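PDB 5WA1: programmed cell death 6-interacting protein from Homo sapiens, which acts in endosomal sorting, multivesicular body biogenesis, membrane repair and cytokinesis, its Bro1 domain here binding a peptide of the ESCRT-III subunit CHMP4C. Local coordinates for residues A[140-145]-A[190-195]; A[218-223]-A[357-362]; A[307-312]-A[316-321]. All coordinates share one frame; numbering follows the deposited sequence.

Contact 1: A[140-145]-A[190-195]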
loop_
_atom_site.group_PDB
_atom_site.type_symbol
_atom_site.label_atom_id
_atom_site.label_comp_id
_atom_site.label_asym_id
_atom_site.label_seq_id
_atom_site.Cartn_x
_atom_site.Cartn_y
_atom_site.Cartn_z
ATOM N N GLU A 140 -7.644 17.623 8.345
ATOM C CA GLU A 140 -6.248 17.455 8.732
ATOM C C GLU A 140 -5.936 15.991 9.015
ATOM O O GLU A 140 -4.949 15.448 8.501
ATOM C CB GLU A 140 -5.933 18.331 9.949
ATOM C CG GLU A 140 -4.543 18.119 10.528
ATOM C CD GLU A 140 -3.465 18.929 9.825
ATOM O OE1 GLU A 140 -3.706 19.430 8.704
ATOM O OE2 GLU A 140 -2.368 19.079 10.412
ATOM N N LYS A 141 -6.772 15.333 9.827
ATOM C CA LYS A 141 -6.623 13.898 10.074
ATOM C C LYS A 141 -6.505 13.107 8.776
ATOM O O LYS A 141 -5.644 12.224 8.644
ATOM C CB LYS A 141 -7.817 13.371 10.876
ATOM C CG LYS A 141 -7.882 13.794 12.329
ATOM C CD LYS A 141 -9.267 13.517 12.907
ATOM C CE LYS A 141 -9.731 12.096 12.602
ATOM N NZ LYS A 141 -11.172 11.904 12.940
ATOM N N SER A 142 -7.388 13.389 7.811
ATOM C CA SER A 142 -7.421 12.592 6.586
ATOM C C SER A 142 -6.145 12.760 5.776
ATOM O O SER A 142 -5.624 11.785 5.220
ATOM C CB SER A 142 -8.630 12.979 5.734
ATOM O OG SER A 142 -9.833 12.569 6.346
ATOM N N CYS A 143 -5.649 13.992 5.671
ATOM C CA CYS A 143 -4.437 14.243 4.903
ATOM C C CYS A 143 -3.211 13.706 5.624
ATOM O O CYS A 143 -2.285 13.196 4.983
ATOM C CB CYS A 143 -4.281 15.741 4.644
ATOM S SG CYS A 143 -5.623 16.468 3.693
ATOM N N VAL A 144 -3.176 13.831 6.954
ATOM C CA VAL A 144 -2.069 13.261 7.714
ATOM C C VAL A 144 -2.057 11.743 7.580
ATOM O O VAL A 144 -0.999 11.135 7.379
ATOM C CB VAL A 144 -2.142 13.717 9.184
ATOM C CG1 VAL A 144 -1.253 12.856 10.061
ATOM C CG2 VAL A 144 -1.722 15.154 9.278
ATOM N N LEU A 145 -3.227 11.106 7.667
ATOM C CA LEU A 145 -3.255 9.654 7.506
ATOM C C LEU A 145 -2.851 9.247 6.094
ATOM O O LEU A 145 -2.241 8.189 5.907
ATOM C CB LEU A 145 -4.642 9.098 7.844
ATOM C CG LEU A 145 -4.715 7.563 7.812
ATOM C CD1 LEU A 145 -3.633 6.959 8.702
ATOM C CD2 LEU A 145 -6.106 7.059 8.207
ATOM N N SER A 190 -17.710 12.060 5.446
ATOM C CA SER A 190 -18.374 12.602 6.629
ATOM C C SER A 190 -17.462 13.550 7.396
ATOM O O SER A 190 -17.946 14.463 8.072
ATOM C CB SER A 190 -18.845 11.470 7.542
ATOM O OG SER A 190 -17.743 10.729 8.040
ATOM N N ALA A 191 -16.145 13.352 7.297
ATOM C CA ALA A 191 -15.205 14.216 7.998
ATOM C C ALA A 191 -15.130 15.604 7.373
ATOM O O ALA A 191 -14.923 16.592 8.086
ATOM C CB ALA A 191 -13.820 13.569 8.022
ATOM N N LEU A 192 -15.290 15.703 6.056
ATOM C CA LEU A 192 -15.159 16.968 5.349
ATOM C C LEU A 192 -16.527 17.601 5.116
ATOM O O LEU A 192 -17.497 16.918 4.776
ATOM C CB LEU A 192 -14.442 16.783 4.010
ATOM C CG LEU A 192 -12.911 16.830 3.996
ATOM C CD1 LEU A 192 -12.297 15.644 4.731
ATOM C CD2 LEU A 192 -12.390 16.899 2.568
ATOM N N SER A 193 -16.592 18.920 5.300
ATOM C CA SER A 193 -17.811 19.647 4.967
ATOM C C SER A 193 -18.015 19.703 3.459
ATOM O O SER A 193 -19.133 19.488 2.970
ATOM C CB SER A 193 -17.758 21.055 5.555
ATOM O OG SER A 193 -18.860 21.825 5.115
ATOM N N ARG A 194 -16.952 19.984 2.710
ATOM C CA ARG A 194 -17.017 20.114 1.266
ATOM C C ARG A 194 -16.443 18.863 0.603
ATOM O O ARG A 194 -16.068 17.891 1.263
ATOM C CB ARG A 194 -16.277 21.376 0.814
ATOM C CG ARG A 194 -16.756 22.649 1.500
ATOM C CD ARG A 194 -16.586 23.868 0.601
ATOM N NE ARG A 194 -15.197 24.072 0.201
ATOM C CZ ARG A 194 -14.384 24.970 0.748
ATOM N NH1 ARG A 194 -14.818 25.758 1.724
ATOM N NH2 ARG A 194 -13.135 25.082 0.316
ATOM N N GLU A 195 -16.385 18.886 -0.726
ATOM C CA GLU A 195 -15.877 17.724 -1.439
ATOM C C GLU A 195 -14.348 17.758 -1.492
ATOM O O GLU A 195 -13.754 18.819 -1.702
ATOM C CB GLU A 195 -16.450 17.663 -2.850
ATOM C CG GLU A 195 -17.690 16.790 -2.960
ATOM C CD GLU A 195 -18.146 16.609 -4.391
ATOM O OE1 GLU A 195 -17.762 17.438 -5.244
ATOM O OE2 GLU A 195 -18.884 15.637 -4.667
#
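Ser142, on the second turn of helix 137-157, faces Ala191 at the end of helix 164-191, and their CA atoms are the closest pair across the contact at 8.1 Å. Segment 140-145 is helical throughout, with Val144 N hydrogen-bonded to Glu140 O and Leu145 N to Lys141 O. In segment 190-195 the helix runs out at Ala191, and Leu192 is the first residue to leave helical angles (psi 139°); the chain turns off beside Ser142. The touch is light. Ser142 OG lies 4.4 Å from Ala191 CB and 4.3 Å from Leu192 CD1, set against two methyl groups at once. The branched end of Leu192 comes nearer to the serine than its CB does, and the same side chain also packs on Leu134 of strand 131-134. On the serine side, OG is hydrogen-bonded to Gly138 O, one turn back in its own helix, while the side chain also rests on Val188. With its hydroxyl bonded there, the small side chain can lie buried against an apolar surface: helix 137-157 and the end of helix 164-191 with the residue after it meet here by van der Waals packing, with only 65 Å² buried.

Contact 2: A[218-223]-A[357-362]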
loop_
_atom_site.group_PDB
_atom_site.type_symbol
_atom_site.label_atom_id
_atom_site.label_comp_id
_atom_site.label_asym_id
_atom_site.label_seq_id
_atom_site.Cartn_x
_atom_site.Cartn_y
_atom_site.Cartn_z
ATOM N N GLU A 218 2.230 -9.874 -2.982
ATOM C CA GLU A 218 3.415 -10.181 -3.775
ATOM C C GLU A 218 4.629 -10.433 -2.894
ATOM O O GLU A 218 5.461 -11.298 -3.198
ATOM C CB GLU A 218 3.703 -9.042 -4.754
ATOM C CG GLU A 218 4.936 -9.291 -5.624
ATOM C CD GLU A 218 5.241 -8.117 -6.543
ATOM O OE1 GLU A 218 4.491 -7.126 -6.500
ATOM O OE2 GLU A 218 6.226 -8.185 -7.304
ATOM N N VAL A 219 4.765 -9.667 -1.805
ATOM C CA VAL A 219 5.881 -9.872 -0.892
ATOM C C VAL A 219 5.802 -11.257 -0.263
ATOM O O VAL A 219 6.824 -11.923 -0.071
ATOM C CB VAL A 219 5.911 -8.761 0.183
ATOM C CG1 VAL A 219 6.909 -9.112 1.275
ATOM C CG2 VAL A 219 6.277 -7.426 -0.444
ATOM N N PHE A 220 4.593 -11.712 0.079
ATOM C CA PHE A 220 4.468 -13.064 0.616
ATOM C C PHE A 220 4.838 -14.115 -0.423
ATOM O O PHE A 220 5.392 -15.161 -0.071
ATOM C CB PHE A 220 3.052 -13.305 1.134
ATOM C CG PHE A 220 2.858 -12.852 2.550
ATOM C CD1 PHE A 220 3.132 -13.705 3.603
ATOM C CD2 PHE A 220 2.430 -11.567 2.825
ATOM C CE1 PHE A 220 2.971 -13.292 4.911
ATOM C CE2 PHE A 220 2.260 -11.141 4.136
ATOM C CZ PHE A 220 2.533 -12.009 5.183
ATOM N N PHE A 221 4.548 -13.850 -1.698
ATOM C CA PHE A 221 4.994 -14.751 -2.755
ATOM C C PHE A 221 6.517 -14.780 -2.827
ATOM O O PHE A 221 7.125 -15.852 -2.934
ATOM C CB PHE A 221 4.367 -14.324 -4.092
ATOM C CG PHE A 221 5.114 -14.808 -5.302
ATOM C CD1 PHE A 221 4.904 -16.087 -5.798
ATOM C CD2 PHE A 221 6.031 -13.988 -5.941
ATOM C CE1 PHE A 221 5.607 -16.538 -6.912
ATOM C CE2 PHE A 221 6.737 -14.429 -7.044
ATOM C CZ PHE A 221 6.525 -15.713 -7.531
ATOM N N LEU A 222 7.155 -13.608 -2.744
ATOM C CA LEU A 222 8.616 -13.556 -2.762
ATOM C C LEU A 222 9.207 -14.253 -1.542
ATOM O O LEU A 222 10.240 -14.933 -1.637
ATOM C CB LEU A 222 9.088 -12.103 -2.839
ATOM C CG LEU A 222 8.737 -11.389 -4.150
ATOM C CD1 LEU A 222 9.100 -9.919 -4.061
ATOM C CD2 LEU A 222 9.457 -12.043 -5.320
ATOM N N LYS A 223 8.556 -14.105 -0.388
ATOM C CA LYS A 223 8.992 -14.804 0.817
ATOM C C LYS A 223 8.899 -16.315 0.636
ATOM O O LYS A 223 9.822 -17.059 0.990
ATOM C CB LYS A 223 8.143 -14.346 2.002
ATOM C CG LYS A 223 8.169 -15.254 3.216
ATOM C CD LYS A 223 9.448 -15.094 3.979
ATOM C CE LYS A 223 9.375 -15.781 5.330
ATOM N NZ LYS A 223 10.743 -16.115 5.779
ATOM N N THR A 357 -4.711 -16.192 0.267
ATOM C CA THR A 357 -4.472 -14.805 0.648
ATOM C C THR A 357 -3.831 -14.772 2.033
ATOM O O THR A 357 -4.381 -15.318 2.992
ATOM C CB THR A 357 -5.769 -13.988 0.620
ATOM O OG1 THR A 357 -5.572 -12.743 1.310
ATOM C CG2 THR A 357 -6.919 -14.751 1.259
ATOM N N LEU A 358 -2.655 -14.156 2.119
ATOM C CA LEU A 358 -1.908 -14.006 3.360
ATOM C C LEU A 358 -1.966 -12.597 3.924
ATOM O O LEU A 358 -1.313 -12.320 4.937
ATOM C CB LEU A 358 -0.440 -14.394 3.135
ATOM C CG LEU A 358 -0.061 -15.856 3.391
ATOM C CD1 LEU A 358 -0.018 -16.109 4.881
ATOM C CD2 LEU A 358 -1.040 -16.803 2.732
ATOM N N VAL A 359 -2.723 -11.696 3.306
ATOM C CA VAL A 359 -2.655 -10.281 3.650
ATOM C C VAL A 359 -4.035 -9.761 4.012
ATOM O O VAL A 359 -5.063 -10.295 3.577
ATOM C CB VAL A 359 -2.043 -9.461 2.496
ATOM C CG1 VAL A 359 -0.601 -9.886 2.274
ATOM C CG2 VAL A 359 -2.856 -9.653 1.222
ATOM N N LYS A 360 -4.046 -8.706 4.826
ATOM C CA LYS A 360 -5.259 -8.036 5.264
ATOM C C LYS A 360 -4.960 -6.547 5.358
ATOM O O LYS A 360 -3.848 -6.158 5.722
ATOM C CB LYS A 360 -5.728 -8.588 6.621
ATOM C CG LYS A 360 -7.001 -7.960 7.169
ATOM C CD LYS A 360 -8.215 -8.319 6.324
ATOM C CE LYS A 360 -9.431 -7.485 6.713
ATOM N NZ LYS A 360 -10.602 -7.759 5.836
ATOM N N SER A 361 -5.937 -5.714 4.997
ATOM C CA SER A 361 -5.806 -4.278 5.221
ATOM C C SER A 361 -5.829 -4.013 6.724
ATOM O O SER A 361 -6.813 -4.335 7.395
ATOM C CB SER A 361 -6.932 -3.516 4.522
ATOM O OG SER A 361 -6.896 -3.717 3.113
ATOM N N THR A 362 -4.740 -3.468 7.256
ATOM C CA THR A 362 -4.613 -3.283 8.705
ATOM C C THR A 362 -5.541 -2.171 9.179
ATOM O O THR A 362 -5.419 -1.033 8.707
ATOM C CB THR A 362 -3.169 -2.949 9.076
ATOM O OG1 THR A 362 -2.291 -3.946 8.529
ATOM C CG2 THR A 362 -2.993 -2.890 10.591
#
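This is an aromatic-aliphatic packing contact in the helical Bro1 domain, where the extended chain that follows helix 319-340 runs back across helix 202-226. Both segments belong to the region that interacts with CHMP4 proteins, and the bound peptide lies against the contact: Phe220 meets an aromatic ring of the peptide edge-to-face, and Leu358 also packs on an apolar peptide side chain. The contact therefore forms part of the peptide-binding surface. The backbones come nearest at Phe220 and Leu358, whose CA atoms are 7.0 Å apart. Phe220 points from the helix toward the loop, its CG anti to the carbonyl carbon (chi1 -86°), which carries the ring out to meet two aliphatic neighbours, both on the same side of its plane. Leu358 lies over that face, the two side chains crossing at about a right angle. Its CB makes a CH-pi contact 3.8 Å from the centroid of the Phe220 ring and 17° off the ring normal, with the leucine CG and CD1 reaching on past the CD1-CE1 side of the ring. Val359 comes in obliquely at the CD2-CE2 side. The loop is held to the surrounding helices by hydrogen bonds as well: Leu358 N donates to Gln217 OE1, and Lys360 N to Gln175 OE1. Leu358 further touches Leu237 of helix 231-252, while Val359 rests on Leu213 and Ala216. On the valine, a single methyl does the touching: Val359 CG1 sits 3.5 Å from Phe220 CD2 and 3.6 Å from Phe220 CE2.

Contact 3: A[307-312]-A[316-321]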
loop_
_atom_site.group_PDB
_atom_site.type_symbol
_atom_site.label_atom_id
_atom_site.label_comp_id
_atom_site.label_asym_id
_atom_site.label_seq_id
_atom_site.Cartn_x
_atom_site.Cartn_y
_atom_site.Cartn_z
ATOM N N THR A 307 3.705 -11.508 -23.797
ATOM C CA THR A 307 2.842 -10.334 -23.923
ATOM C C THR A 307 3.349 -9.184 -23.060
ATOM O O THR A 307 3.272 -8.016 -23.462
ATOM C CB THR A 307 1.403 -10.703 -23.555
ATOM O OG1 THR A 307 0.967 -11.798 -24.370
ATOM C CG2 THR A 307 0.474 -9.536 -23.798
ATOM N N VAL A 308 3.876 -9.499 -21.877
ATOM C CA VAL A 308 4.431 -8.477 -20.996
ATOM C C VAL A 308 5.714 -7.905 -21.579
ATOM O O VAL A 308 5.966 -6.693 -21.504
ATOM C CB VAL A 308 4.655 -9.073 -19.595
ATOM C CG1 VAL A 308 5.419 -8.111 -18.699
ATOM C CG2 VAL A 308 3.330 -9.418 -18.979
ATOM N N ALA A 309 6.545 -8.771 -22.170
ATOM C CA ALA A 309 7.807 -8.329 -22.751
ATOM C C ALA A 309 7.592 -7.371 -23.917
ATOM O O ALA A 309 8.375 -6.431 -24.096
ATOM C CB ALA A 309 8.626 -9.541 -23.202
ATOM N N SER A 310 6.544 -7.578 -24.716
ATOM C CA SER A 310 6.308 -6.697 -25.853
ATOM C C SER A 310 5.505 -5.444 -25.493
ATOM O O SER A 310 5.704 -4.396 -26.118
ATOM C CB SER A 310 5.598 -7.453 -26.983
ATOM O OG SER A 310 4.363 -7.989 -26.550
ATOM N N ARG A 311 4.615 -5.512 -24.502
ATOM C CA ARG A 311 3.746 -4.373 -24.200
ATOM C C ARG A 311 4.294 -3.447 -23.125
ATOM O O ARG A 311 4.134 -2.223 -23.219
ATOM C CB ARG A 311 2.372 -4.855 -23.749
ATOM C CG ARG A 311 1.578 -5.519 -24.817
ATOM C CD ARG A 311 0.130 -5.569 -24.414
ATOM N NE ARG A 311 -0.591 -6.537 -25.228
ATOM C CZ ARG A 311 -1.643 -7.213 -24.794
ATOM N NH1 ARG A 311 -2.236 -8.085 -25.588
ATOM N NH2 ARG A 311 -2.079 -7.027 -23.550
ATOM N N TYR A 312 4.896 -3.999 -22.084
ATOM C CA TYR A 312 5.274 -3.242 -20.898
ATOM C C TYR A 312 6.781 -3.281 -20.703
ATOM O O TYR A 312 7.284 -3.317 -19.577
ATOM C CB TYR A 312 4.523 -3.774 -19.683
ATOM C CG TYR A 312 3.030 -3.773 -19.918
ATOM C CD1 TYR A 312 2.364 -2.587 -20.203
ATOM C CD2 TYR A 312 2.291 -4.950 -19.872
ATOM C CE1 TYR A 312 1.001 -2.568 -20.427
ATOM C CE2 TYR A 312 0.921 -4.937 -20.104
ATOM C CZ TYR A 312 0.288 -3.748 -20.378
ATOM O OH TYR A 312 -1.069 -3.720 -20.605
ATOM N N VAL A 316 8.959 -3.276 -16.835
ATOM C CA VAL A 316 9.407 -4.495 -16.167
ATOM C C VAL A 316 10.464 -5.184 -17.018
ATOM O O VAL A 316 10.544 -4.991 -18.232
ATOM C CB VAL A 316 8.252 -5.480 -15.888
ATOM C CG1 VAL A 316 7.427 -5.013 -14.696
ATOM C CG2 VAL A 316 7.389 -5.629 -17.126
ATOM N N ASN A 317 11.280 -6.001 -16.354
ATOM C CA ASN A 317 12.339 -6.779 -16.988
ATOM C C ASN A 317 12.058 -8.252 -16.715
ATOM O O ASN A 317 12.264 -8.730 -15.594
ATOM C CB ASN A 317 13.713 -6.366 -16.457
ATOM C CG ASN A 317 14.828 -7.278 -16.937
ATOM O OD1 ASN A 317 14.737 -7.887 -18.006
ATOM N ND2 ASN A 317 15.891 -7.377 -16.144
ATOM N N VAL A 318 11.594 -8.972 -17.733
ATOM C CA VAL A 318 11.188 -10.360 -17.566
ATOM C C VAL A 318 12.118 -11.312 -18.321
ATOM O O VAL A 318 11.761 -12.468 -18.537
ATOM C CB VAL A 318 9.723 -10.567 -17.985
ATOM C CG1 VAL A 318 8.766 -9.770 -17.076
ATOM C CG2 VAL A 318 9.530 -10.183 -19.448
ATOM N N LYS A 319 13.310 -10.856 -18.717
ATOM C CA LYS A 319 14.152 -11.673 -19.590
ATOM C C LYS A 319 14.569 -12.972 -18.911
ATOM O O LYS A 319 14.502 -14.049 -19.516
ATOM C CB LYS A 319 15.393 -10.900 -20.039
ATOM C CG LYS A 319 16.379 -11.771 -20.817
ATOM C CD LYS A 319 17.692 -11.059 -21.102
ATOM C CE LYS A 319 18.735 -12.023 -21.645
ATOM N NZ LYS A 319 18.268 -12.721 -22.875
ATOM N N ASP A 320 15.005 -12.891 -17.652
ATOM C CA ASP A 320 15.472 -14.084 -16.948
ATOM C C ASP A 320 14.342 -15.085 -16.741
ATOM O O ASP A 320 14.524 -16.293 -16.947
ATOM C CB ASP A 320 16.094 -13.683 -15.609
ATOM C CG ASP A 320 17.446 -13.000 -15.770
ATOM O OD1 ASP A 320 17.798 -12.626 -16.911
ATOM O OD2 ASP A 320 18.153 -12.833 -14.755
ATOM N N PHE A 321 13.169 -14.599 -16.328
ATOM C CA PHE A 321 11.996 -15.458 -16.196
ATOM C C PHE A 321 11.611 -16.072 -17.538
ATOM O O PHE A 321 11.255 -17.258 -17.612
ATOM C CB PHE A 321 10.843 -14.642 -15.620
ATOM C CG PHE A 321 9.670 -15.458 -15.164
ATOM C CD1 PHE A 321 9.823 -16.777 -14.774
ATOM C CD2 PHE A 321 8.408 -14.892 -15.124
ATOM C CE1 PHE A 321 8.729 -17.518 -14.352
ATOM C CE2 PHE A 321 7.313 -15.623 -14.700
ATOM C CZ PHE A 321 7.473 -16.940 -14.314
#
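Val308 CG1 and Val316 CG2 meet at 3.5 Å in the middle of this contact, the closest approach of side chains between the end of helix 291-311 and the chain leading into helix 319-340. The valines cross at about a right angle, methyl against methyl. Val308 has CG1 trans to its own backbone N (chi1 172°), and this branch serves two partners, since Val318 CG1 approaches the same methyl at 4.1 Å. Val318 divides its branches between two successive residues of the helix: while CG1 reaches Val308, CG2 lies 3.9 Å from Ala309 CB, at the more exposed margin. At the other end Val316 CG2, tucked between its backbone N and carbonyl carbon, lies 3.4 Å from Tyr312 O and also faces Tyr312 CB. Outward from the methyl groups, Tyr312 has just left helical angles, and its carbonyl receives the one hydrogen bond between the segments. Val316 N donates to Tyr312 O at 3.2 Å; the donor lies nearly in line with the C=O (172°), but the bond is bent at the hydrogen (146°). It spans the connection between the helices, from Tyr312 to Val316. Further along, Val318 occupies the N-cap position of helix 319-340, and Asn317 OD1 accepts a weak hydrogen bond of 3.4 Å from Lys319 N, in the first turn. The two helices form a hairpin, joined by the non-helical residues 312-318. Behind it, helix 262-287 supplies Cys271 against Val308, and Pro264 and Ala267 against Tyr312. Ile305, a turn earlier on helix 291-311, receives both Val318 and Phe321, carrying the apolar packing on between helices 291-311 and 319-340.

From the N terminus, contact 1 comes first: it closes a mostly helical loop of 44 residues, bringing the end of helix 164-191 back to the start of helix 137-157, and is complete before the others begin. Contact 2 opens on the next helix, 202-226, and closes, with 133 residues between, in the extended chain after helix 319-340. Nested inside that long loop, contact 3 closes only the short turn from helix 291-311 into helix 319-340. Contacts 1 and 3 lie on opposite sides of the chain's centre, with centres 40 Å apart. Contact 2 is nearer to both, its nearest atoms about 8 Å from contact 1 and about 7 Å from contact 3, touching neither.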